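Local coordinates for protein MHC I-like leukocyte 2 long form (Mus musculus, PDB 6A97) that binds to heparan sulfate proteoglycans on the surface of fibroblasts as a GPI-anchored member of the MHC class I family, at residues Q114-C119 and F130-Y135; R26-A31 and L45-E50; A231-L236 and A262-R267. All blocks are in the same frame, centred on the assembly; numbering follows the deposited sequence.

Contact 1. Residues Q114-C119 and F130-Y135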
loop_
_atom_site.group_PDB
_atom_site.type_symbol
_atom_site.label_atom_id
_atom_site.label_comp_id
_atom_site.label_asym_id
_atom_site.label_seq_id
_atom_site.Cartn_x
_atom_site.Cartn_y
_atom_site.Cartn_z
ATOM N N GLN A 114 -20.577 -24.535 -3.210
ATOM C CA GLN A 114 -19.494 -23.876 -3.934
ATOM C C GLN A 114 -18.228 -24.707 -3.888
ATOM O O GLN A 114 -18.020 -25.494 -2.965
ATOM C CB GLN A 114 -19.200 -22.491 -3.349
ATOM C CG GLN A 114 -20.352 -21.497 -3.434
ATOM C CD GLN A 114 -20.141 -20.295 -2.521
ATOM O OE1 GLN A 114 -20.648 -20.261 -1.402
ATOM N NE2 GLN A 114 -19.376 -19.312 -2.993
ATOM N N ALA A 115 -17.367 -24.512 -4.876
ATOM C CA ALA A 115 -16.060 -25.137 -4.860
ATOM C C ALA A 115 -15.027 -24.165 -5.392
ATOM O O ALA A 115 -15.296 -23.414 -6.323
ATOM C CB ALA A 115 -16.060 -26.424 -5.685
ATOM N N THR A 116 -13.846 -24.156 -4.790
ATOM C CA THR A 116 -12.733 -23.474 -5.419
ATOM C C THR A 116 -11.584 -24.462 -5.497
ATOM O O THR A 116 -11.326 -25.219 -4.557
ATOM C CB THR A 116 -12.326 -22.180 -4.679
ATOM O OG1 THR A 116 -11.331 -21.500 -5.447
ATOM C CG2 THR A 116 -11.774 -22.460 -3.262
ATOM N N LEU A 117 -10.906 -24.483 -6.634
ATOM C CA LEU A 117 -9.874 -25.483 -6.838
ATOM C C LEU A 117 -8.913 -25.021 -7.905
ATOM O O LEU A 117 -9.210 -24.092 -8.657
ATOM C CB LEU A 117 -10.519 -26.822 -7.203
ATOM C CG LEU A 117 -11.297 -26.943 -8.522
ATOM C CD1 LEU A 117 -10.451 -27.580 -9.634
ATOM C CD2 LEU A 117 -12.628 -27.658 -8.326
ATOM N N GLY A 118 -7.749 -25.651 -7.960
ATOM C CA GLY A 118 -6.776 -25.306 -8.975
ATOM C C GLY A 118 -5.356 -25.628 -8.573
ATOM O O GLY A 118 -5.120 -26.483 -7.723
ATOM N N CYS A 119 -4.406 -24.939 -9.190
ATOM C CA CYS A 119 -3.002 -25.232 -8.965
ATOM C C CYS A 119 -2.176 -23.967 -9.068
ATOM O O CYS A 119 -2.585 -22.988 -9.696
ATOM C CB CYS A 119 -2.498 -26.270 -9.966
ATOM S SG CYS A 119 -2.571 -25.711 -11.695
ATOM N N PHE A 130 -4.886 -27.379 -4.937
ATOM C CA PHE A 130 -5.831 -27.164 -3.846
ATOM C C PHE A 130 -7.258 -27.456 -4.297
ATOM O O PHE A 130 -7.576 -27.356 -5.484
ATOM C CB PHE A 130 -5.726 -25.729 -3.307
ATOM C CG PHE A 130 -6.065 -24.662 -4.319
ATOM C CD1 PHE A 130 -5.092 -24.152 -5.167
ATOM C CD2 PHE A 130 -7.356 -24.161 -4.412
ATOM C CE1 PHE A 130 -5.403 -23.174 -6.098
ATOM C CE2 PHE A 130 -7.671 -23.178 -5.336
ATOM C CZ PHE A 130 -6.695 -22.687 -6.183
ATOM N N TRP A 131 -8.114 -27.820 -3.345
ATOM C CA TRP A 131 -9.526 -28.052 -3.634
ATOM C C TRP A 131 -10.355 -27.908 -2.361
ATOM O O TRP A 131 -10.218 -28.698 -1.424
ATOM C CB TRP A 131 -9.726 -29.433 -4.258
ATOM C CG TRP A 131 -11.080 -29.662 -4.863
ATOM C CD1 TRP A 131 -12.266 -29.116 -4.465
ATOM C CD2 TRP A 131 -11.382 -30.491 -5.995
ATOM N NE1 TRP A 131 -13.288 -29.559 -5.272
ATOM C CE2 TRP A 131 -12.771 -30.404 -6.219
ATOM C CE3 TRP A 131 -10.611 -31.300 -6.838
ATOM C CZ2 TRP A 131 -13.409 -31.099 -7.250
ATOM C CZ3 TRP A 131 -11.247 -31.989 -7.861
ATOM C CH2 TRP A 131 -12.630 -31.886 -8.055
ATOM N N HIS A 132 -11.210 -26.888 -2.335
ATOM C CA HIS A 132 -12.088 -26.643 -1.194
ATOM C C HIS A 132 -13.549 -26.637 -1.617
ATOM O O HIS A 132 -13.882 -26.188 -2.712
ATOM C CB HIS A 132 -11.754 -25.307 -0.526
ATOM C CG HIS A 132 -10.298 -25.116 -0.233
ATOM N ND1 HIS A 132 -9.700 -25.581 0.920
ATOM C CD2 HIS A 132 -9.321 -24.502 -0.941
ATOM C CE1 HIS A 132 -8.417 -25.266 0.905
ATOM N NE2 HIS A 132 -8.160 -24.612 -0.214
ATOM N N LEU A 133 -14.420 -27.144 -0.751
ATOM C CA LEU A 133 -15.856 -27.026 -0.960
ATOM C C LEU A 133 -16.454 -26.125 0.110
ATOM O O LEU A 133 -15.986 -26.097 1.251
ATOM C CB LEU A 133 -16.539 -28.395 -0.932
ATOM C CG LEU A 133 -16.074 -29.456 -1.928
ATOM C CD1 LEU A 133 -16.790 -30.765 -1.666
ATOM C CD2 LEU A 133 -16.337 -28.987 -3.340
ATOM N N GLY A 134 -17.494 -25.392 -0.265
ATOM C CA GLY A 134 -18.192 -24.526 0.663
ATOM C C GLY A 134 -19.675 -24.815 0.605
ATOM O O GLY A 134 -20.226 -25.076 -0.467
ATOM N N TYR A 135 -20.324 -24.773 1.761
ATOM C CA TYR A 135 -21.751 -25.049 1.839
ATOM C C TYR A 135 -22.427 -23.968 2.664
ATOM O O TYR A 135 -22.019 -23.704 3.797
ATOM C CB TYR A 135 -22.012 -26.432 2.448
ATOM C CG TYR A 135 -23.454 -26.871 2.346
ATOM C CD1 TYR A 135 -24.034 -27.129 1.107
ATOM C CD2 TYR A 135 -24.240 -27.026 3.481
ATOM C CE1 TYR A 135 -25.352 -27.529 1.004
ATOM C CE2 TYR A 135 -25.560 -27.427 3.387
ATOM C CZ TYR A 135 -26.110 -27.678 2.148
ATOM O OH TYR A 135 -27.423 -28.080 2.051
#
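Strands Gln114-Cys119 and Phe130-Tyr135 pair antiparallel, with Gln114, Thr116 and Gly118 each exchanging two backbone hydrogen bonds with Gly134, His132 and Phe130, respectively. Leu117 and Trp131 face each other at a non-hydrogen-bonded site, and there the leucine lies beside the indole and sets CD2 over its face, 3.7 Å from the centroid of the five-membered ring. At the next non-hydrogen-bonded pair on that face Ala115 CB meets Leu133 CD2 at 3.5 Å, a tight carbon contact. Trp131 NE1 is buried and has no polar partner.

On the other face Phe130 folds back over the neighbouring strand. Its CG sits between the backbone N and the carbonyl carbon (chi1 62°), and the ring lies over Gly118, whose CA is 4.1 Å from the ring centroid. Gly118 presents only backbone to the ring, its N above the centre, at backbone angles (155°, -157°) that suit glycine. Thr116 OG1 comes to the edge of the same ring, 4.0 Å from Phe130 CE2, while Thr116 CG2 meets the edge of the His132 imidazole at CD2 (3.9 Å). Thr116 OG1 is hydrogen-bonded to Asn28 and Arg26, and His132 ND1 to Thr142.

Strands 23-31 and 138-144 flank the pair in the sheet. Helix 171-193 covers the Leu117 and Trp131 face through Phe177 and Val174, and holds Cys182, the disulfide partner of Cys119.

Contact 2. Residues R26-A31 and L45-E50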
loop_
_atom_site.group_PDB
_atom_site.type_symbol
_atom_site.label_atom_id
_atom_site.label_comp_id
_atom_site.label_asym_id
_atom_site.label_seq_id
_atom_site.Cartn_x
_atom_site.Cartn_y
_atom_site.Cartn_z
ATOM N N ARG A 26 -7.244 -20.939 -11.092
ATOM C CA ARG A 26 -8.298 -21.171 -10.111
ATOM C C ARG A 26 -9.663 -21.324 -10.765
ATOM O O ARG A 26 -10.065 -20.500 -11.586
ATOM C CB ARG A 26 -8.347 -20.034 -9.089
ATOM C CG ARG A 26 -9.435 -20.206 -8.031
ATOM C CD ARG A 26 -9.478 -19.011 -7.084
ATOM N NE ARG A 26 -8.235 -18.857 -6.331
ATOM C CZ ARG A 26 -8.023 -19.361 -5.116
ATOM N NH1 ARG A 26 -6.859 -19.164 -4.509
ATOM N NH2 ARG A 26 -8.972 -20.058 -4.505
ATOM N N TYR A 27 -10.363 -22.388 -10.391
ATOM C CA TYR A 27 -11.729 -22.632 -10.828
ATOM C C TYR A 27 -12.666 -22.286 -9.691
ATOM O O TYR A 27 -12.575 -22.888 -8.621
ATOM C CB TYR A 27 -11.941 -24.097 -11.222
ATOM C CG TYR A 27 -11.040 -24.627 -12.314
ATOM C CD1 TYR A 27 -9.738 -25.031 -12.033
ATOM C CD2 TYR A 27 -11.509 -24.769 -13.619
ATOM C CE1 TYR A 27 -8.916 -25.540 -13.022
ATOM C CE2 TYR A 27 -10.695 -25.277 -14.619
ATOM C CZ TYR A 27 -9.401 -25.660 -14.316
ATOM O OH TYR A 27 -8.583 -26.165 -15.302
ATOM N N ASN A 28 -13.548 -21.315 -9.901
ATOM C CA ASN A 28 -14.608 -21.039 -8.942
ATOM C C ASN A 28 -15.915 -21.628 -9.457
ATOM O O ASN A 28 -16.464 -21.168 -10.462
ATOM C CB ASN A 28 -14.744 -19.538 -8.687
ATOM C CG ASN A 28 -13.755 -19.039 -7.647
ATOM O OD1 ASN A 28 -12.871 -19.774 -7.220
ATOM N ND2 ASN A 28 -13.904 -17.789 -7.234
ATOM N N VAL A 29 -16.396 -22.664 -8.776
ATOM C CA VAL A 29 -17.566 -23.407 -9.224
ATOM C C VAL A 29 -18.724 -23.206 -8.263
ATOM O O VAL A 29 -18.541 -23.219 -7.042
ATOM C CB VAL A 29 -17.264 -24.922 -9.341
ATOM C CG1 VAL A 29 -18.475 -25.681 -9.853
ATOM C CG2 VAL A 29 -16.062 -25.166 -10.242
ATOM N N ARG A 30 -19.921 -23.022 -8.803
ATOM C CA ARG A 30 -21.103 -22.924 -7.959
ATOM C C ARG A 30 -22.316 -23.574 -8.618
ATOM O O ARG A 30 -22.562 -23.368 -9.803
ATOM C CB ARG A 30 -21.402 -21.463 -7.635
ATOM C CG ARG A 30 -22.744 -21.251 -6.973
ATOM C CD ARG A 30 -22.851 -19.859 -6.391
ATOM N NE ARG A 30 -22.708 -18.832 -7.416
ATOM C CZ ARG A 30 -23.732 -18.247 -8.032
ATOM N NH1 ARG A 30 -24.978 -18.587 -7.723
ATOM N NH2 ARG A 30 -23.508 -17.311 -8.949
ATOM N N ALA A 31 -23.066 -24.357 -7.847
ATOM C CA ALA A 31 -24.336 -24.907 -8.316
ATOM C C ALA A 31 -25.448 -23.880 -8.170
ATOM O O ALA A 31 -25.583 -23.243 -7.121
ATOM C CB ALA A 31 -24.687 -26.174 -7.553
ATOM N N LEU A 45 -16.229 -20.401 -13.332
ATOM C CA LEU A 45 -15.423 -19.232 -13.645
ATOM C C LEU A 45 -13.959 -19.588 -13.476
ATOM O O LEU A 45 -13.557 -20.132 -12.441
ATOM C CB LEU A 45 -15.791 -18.052 -12.743
ATOM C CG LEU A 45 -17.237 -17.563 -12.815
ATOM C CD1 LEU A 45 -17.500 -16.501 -11.760
ATOM C CD2 LEU A 45 -17.539 -17.023 -14.202
ATOM N N ILE A 46 -13.161 -19.282 -14.490
ATOM C CA ILE A 46 -11.751 -19.639 -14.475
ATOM C C ILE A 46 -10.871 -18.398 -14.402
ATOM O O ILE A 46 -10.983 -17.493 -15.236
ATOM C CB ILE A 46 -11.374 -20.456 -15.719
ATOM C CG1 ILE A 46 -12.085 -21.809 -15.699
ATOM C CG2 ILE A 46 -9.878 -20.657 -15.792
ATOM C CD1 ILE A 46 -11.634 -22.734 -16.801
ATOM N N TYR A 47 -10.002 -18.364 -13.394
ATOM C CA TYR A 47 -9.100 -17.240 -13.172
ATOM C C TYR A 47 -7.642 -17.626 -13.391
ATOM O O TYR A 47 -7.165 -18.616 -12.838
ATOM C CB TYR A 47 -9.264 -16.689 -11.752
ATOM C CG TYR A 47 -10.639 -16.137 -11.469
ATOM C CD1 TYR A 47 -10.884 -14.772 -11.542
ATOM C CD2 TYR A 47 -11.698 -16.984 -11.150
ATOM C CE1 TYR A 47 -12.136 -14.260 -11.291
ATOM C CE2 TYR A 47 -12.959 -16.482 -10.902
ATOM C CZ TYR A 47 -13.169 -15.117 -10.977
ATOM O OH TYR A 47 -14.415 -14.605 -10.731
ATOM N N VAL A 48 -6.941 -16.841 -14.201
ATOM C CA VAL A 48 -5.497 -16.978 -14.331
ATOM C C VAL A 48 -4.833 -15.755 -13.714
ATOM O O VAL A 48 -5.081 -14.624 -14.144
ATOM C CB VAL A 48 -5.052 -17.122 -15.794
ATOM C CG1 VAL A 48 -3.569 -17.467 -15.860
ATOM C CG2 VAL A 48 -5.877 -18.185 -16.493
ATOM N N ASP A 49 -4.008 -15.990 -12.694
ATOM C CA ASP A 49 -3.332 -14.921 -11.966
ATOM C C ASP A 49 -4.340 -13.890 -11.470
ATOM O O ASP A 49 -4.133 -12.684 -11.609
ATOM C CB ASP A 49 -2.261 -14.268 -12.844
ATOM C CG ASP A 49 -1.171 -15.250 -13.252
ATOM O OD1 ASP A 49 -0.966 -16.248 -12.526
ATOM O OD2 ASP A 49 -0.523 -15.032 -14.296
ATOM N N GLU A 50 -5.437 -14.402 -10.909
ATOM C CA GLU A 50 -6.532 -13.617 -10.328
ATOM C C GLU A 50 -7.399 -12.881 -11.360
ATOM O O GLU A 50 -8.343 -12.191 -10.981
ATOM C CB GLU A 50 -5.998 -12.603 -9.304
ATOM C CG GLU A 50 -4.961 -13.157 -8.333
ATOM C CD GLU A 50 -5.496 -14.295 -7.495
ATOM O OE1 GLU A 50 -4.727 -15.239 -7.215
ATOM O OE2 GLU A 50 -6.685 -14.246 -7.115
HETATM O O HOH W 1 -6.114 -17.371 -7.816
#
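Arg26 pairs with Tyr47 through two backbone hydrogen bonds, Arg26 N to Tyr47 O at 2.9 Å and Tyr47 N to Arg26 O at 2.8 Å, with both donors in the plane of the carbonyl they meet. The Arg26 side chain is extended to CD, and chi3 (-63°) turns NE aside, where it donates to a water at 3.0 Å in the guanidinium plane; that water donates to Glu50 OE1 at 2.6 Å. The bridge links two groups of opposite charge whose charged atoms do not touch. Arg26 NH2 is also hydrogen-bonded to Thr116 OG1.

Tyr27, on the other face, lies alongside Ile46 and points the same way, its CE2 3.5 Å from Ile46 CD1. Asn28 closes a second hydrogen-bonded pair with Leu45, and its side chain crosses that of Tyr47 at about a right angle, the amide and ring planes 57° apart and Asn28 ND2 4.0 Å from Tyr47 CE2. Asn28 OD1 bonds to Thr116, and Tyr47 OH to a polar side chain of another protein chain.

With Tyr27 and Ile46 facing helices 75-96 and 171-193, and Asn28 and Tyr47 packed on another protein, this is a beta hairpin of the alpha-1 half of the MHC class I platform floor.

Contact 3. Residues A231-L236 and A262-R267. With SO4 (sulfate ion), chain E.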
loop_
_atom_site.group_PDB
_atom_site.type_symbol
_atom_site.label_atom_id
_atom_site.label_comp_id
_atom_site.label_asym_id
_atom_site.label_seq_id
_atom_site.Cartn_x
_atom_site.Cartn_y
_atom_site.Cartn_z
ATOM N N ALA A 231 -1.627 -2.959 -4.936
ATOM C CA ALA A 231 -1.238 -1.560 -4.815
ATOM C C ALA A 231 -1.300 -1.112 -3.363
ATOM O O ALA A 231 -2.013 -1.702 -2.547
ATOM C CB ALA A 231 -2.129 -0.681 -5.677
ATOM N N THR A 232 -0.535 -0.077 -3.036
ATOM C CA THR A 232 -0.638 0.540 -1.724
ATOM C C THR A 232 -0.776 2.043 -1.873
ATOM O O THR A 232 -0.105 2.664 -2.704
ATOM C CB THR A 232 0.586 0.229 -0.828
ATOM O OG1 THR A 232 1.769 0.776 -1.419
ATOM C CG2 THR A 232 0.760 -1.268 -0.643
ATOM N N LEU A 233 -1.669 2.619 -1.077
ATOM C CA LEU A 233 -1.828 4.062 -0.998
ATOM C C LEU A 233 -1.541 4.500 0.426
ATOM O O LEU A 233 -1.981 3.856 1.381
ATOM C CB LEU A 233 -3.235 4.494 -1.407
ATOM C CG LEU A 233 -3.591 4.494 -2.892
ATOM C CD1 LEU A 233 -5.072 4.769 -3.065
ATOM C CD2 LEU A 233 -2.765 5.538 -3.641
ATOM N N VAL A 234 -0.796 5.586 0.572
ATOM C CA VAL A 234 -0.510 6.120 1.894
ATOM C C VAL A 234 -0.662 7.637 1.881
ATOM O O VAL A 234 -0.199 8.308 0.959
ATOM C CB VAL A 234 0.911 5.728 2.380
ATOM C CG1 VAL A 234 1.960 6.083 1.346
ATOM C CG2 VAL A 234 1.228 6.394 3.714
ATOM N N TRP A 235 -1.357 8.167 2.880
ATOM C CA TRP A 235 -1.393 9.602 3.100
ATOM C C TRP A 235 -0.224 9.979 3.995
ATOM O O TRP A 235 0.000 9.353 5.033
ATOM C CB TRP A 235 -2.718 10.035 3.727
ATOM C CG TRP A 235 -3.782 10.343 2.723
ATOM C CD1 TRP A 235 -4.893 9.597 2.445
ATOM C CD2 TRP A 235 -3.832 11.478 1.849
ATOM N NE1 TRP A 235 -5.634 10.201 1.461
ATOM C CE2 TRP A 235 -5.003 11.358 1.077
ATOM C CE3 TRP A 235 -2.998 12.582 1.643
ATOM C CZ2 TRP A 235 -5.363 12.298 0.117
ATOM C CZ3 TRP A 235 -3.359 13.516 0.688
ATOM C CH2 TRP A 235 -4.530 13.371 -0.060
ATOM N N LEU A 236 0.522 11.001 3.583
ATOM C CA LEU A 236 1.713 11.424 4.305
ATOM C C LEU A 236 1.553 12.841 4.835
ATOM O O LEU A 236 1.122 13.734 4.112
ATOM C CB LEU A 236 2.948 11.346 3.399
ATOM C CG LEU A 236 3.331 9.964 2.855
ATOM C CD1 LEU A 236 4.329 10.098 1.715
ATOM C CD2 LEU A 236 3.900 9.097 3.952
ATOM N N ALA A 262 -8.125 2.242 -6.798
ATOM C CA ALA A 262 -8.118 2.228 -5.339
ATOM C C ALA A 262 -8.405 3.619 -4.786
ATOM O O ALA A 262 -8.344 4.614 -5.511
ATOM C CB ALA A 262 -6.788 1.706 -4.820
ATOM N N ARG A 263 -8.710 3.689 -3.496
ATOM C CA ARG A 263 -9.152 4.942 -2.898
ATOM C C ARG A 263 -8.845 4.975 -1.402
ATOM O O ARG A 263 -9.033 3.979 -0.704
ATOM C CB ARG A 263 -10.652 5.130 -3.146
ATOM C CG ARG A 263 -11.342 6.140 -2.251
ATOM C CD ARG A 263 -12.825 6.227 -2.586
ATOM N NE ARG A 263 -13.493 4.936 -2.435
ATOM C CZ ARG A 263 -14.688 4.644 -2.943
ATOM N NH1 ARG A 263 -15.356 5.548 -3.649
ATOM N NH2 ARG A 263 -15.215 3.444 -2.749
ATOM N N VAL A 264 -8.337 6.110 -0.925
ATOM C CA VAL A 264 -8.141 6.342 0.508
ATOM C C VAL A 264 -8.471 7.790 0.822
ATOM O O VAL A 264 -8.007 8.702 0.134
ATOM C CB VAL A 264 -6.693 6.044 0.977
ATOM C CG1 VAL A 264 -6.580 6.223 2.480
ATOM C CG2 VAL A 264 -6.274 4.641 0.607
ATOM N N SER A 265 -9.279 8.002 1.855
ATOM C CA SER A 265 -9.635 9.351 2.273
ATOM C C SER A 265 -9.207 9.636 3.707
ATOM O O SER A 265 -9.077 8.719 4.516
ATOM C CB SER A 265 -11.142 9.576 2.131
ATOM O OG SER A 265 -11.518 9.596 0.766
ATOM N N ILE A 266 -8.981 10.915 4.003
ATOM C CA ILE A 266 -8.724 11.383 5.361
ATOM C C ILE A 266 -9.450 12.699 5.579
ATOM O O ILE A 266 -9.814 13.379 4.618
ATOM C CB ILE A 266 -7.220 11.597 5.644
ATOM C CG1 ILE A 266 -6.620 12.564 4.620
ATOM C CG2 ILE A 266 -6.469 10.264 5.636
ATOM C CD1 ILE A 266 -5.169 12.916 4.881
ATOM N N ARG A 267 -9.657 13.059 6.841
ATOM C CA ARG A 267 -10.255 14.343 7.170
ATOM C C ARG A 267 -9.230 15.218 7.869
ATOM O O ARG A 267 -8.567 14.786 8.811
ATOM C CB ARG A 267 -11.497 14.162 8.043
ATOM C CG ARG A 267 -12.657 13.525 7.300
ATOM C CD ARG A 267 -13.292 12.420 8.113
ATOM N NE ARG A 267 -13.610 11.267 7.277
ATOM C CZ ARG A 267 -12.731 10.326 6.943
ATOM N NH1 ARG A 267 -11.481 10.399 7.376
ATOM N NH2 ARG A 267 -13.102 9.311 6.178
HETATM S S SO4 E . -9.749 10.260 9.629
HETATM O O1 SO4 E . -8.843 10.870 8.662
HETATM O O2 SO4 E . -9.052 10.066 10.896
HETATM O O3 SO4 E . -10.205 8.966 9.137
HETATM O O4 SO4 E . -10.895 11.139 9.824
#
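Leu233 and Trp235 meet Val264 and Ile266 in the core of the alpha-3 domain, a C1-set immunoglobulin fold in which two antiparallel sheets pack face to face. Strand 231-237 belongs to one sheet and strand 260-268 to the other. The short segments run nearly the same way, 17° apart, with axes 7.7 Å from each other at closest approach, so the join is made largely by side chains reaching across the sandwich.

Leu233 slides past Val264 in the opposite direction and brings CB to 3.6 Å from Val264 CG2. Leu233 CD1 reaches further back along the other strand, to Ala262 CB at 3.9 Å.

Trp235 is the tryptophan of the immunoglobulin core, and it packs on Cys221, one half of the disulfide with Cys278. Ile266 comes over a face of the indole, displaced toward the rim, with CD1 3.8 Å from the centroid of the five-membered ring. The Ile266 chi1 of 56° directs CG1, the branch that carries CD1, toward the indole. Ile266 CG2 touches the ring too, at Trp235 CD1, and Val264 CG1 comes within 3.8 Å of Trp235 CD1. Leu219 packs on the indole as well.

Past the core, the backbone N of Arg267 donates to O1 of a sulfate, probably from the crystallisation liquor, which is also held by the backbone N atoms of Arg61 and Glu62 and by Thr63 OG1, all of the second subunit.

Between the two segments the one hydrogen bond runs from side chain to backbone: Trp235 NE1 donates to Val264 O at 3.1 Å, with an N-H...O angle of 165°, the oxygen close to the indole plane but the nitrogen well above the plane of the carbonyl.

Overall arrangement
From the N terminus the chain first closes contact 2, a hairpin between strands 23-31 and 42-48 in the alpha-1 region. After helices 75-96 and 98-104 it enters alpha-2 and closes contact 1, the hairpin of strands 113-121 and 127-135. The two loops follow in series, yet their strands 23-31 and 113-121 are neighbours, so both hairpins form the middle of one eight-stranded floor, with centres 9 Å apart. The chain then passes through helices 158-167 and 171-193 into alpha-3, where contact 3 closes a longer loop between two facing sheets, its centre about 30 Å from that of contact 2. None of the three loops nests or crosses.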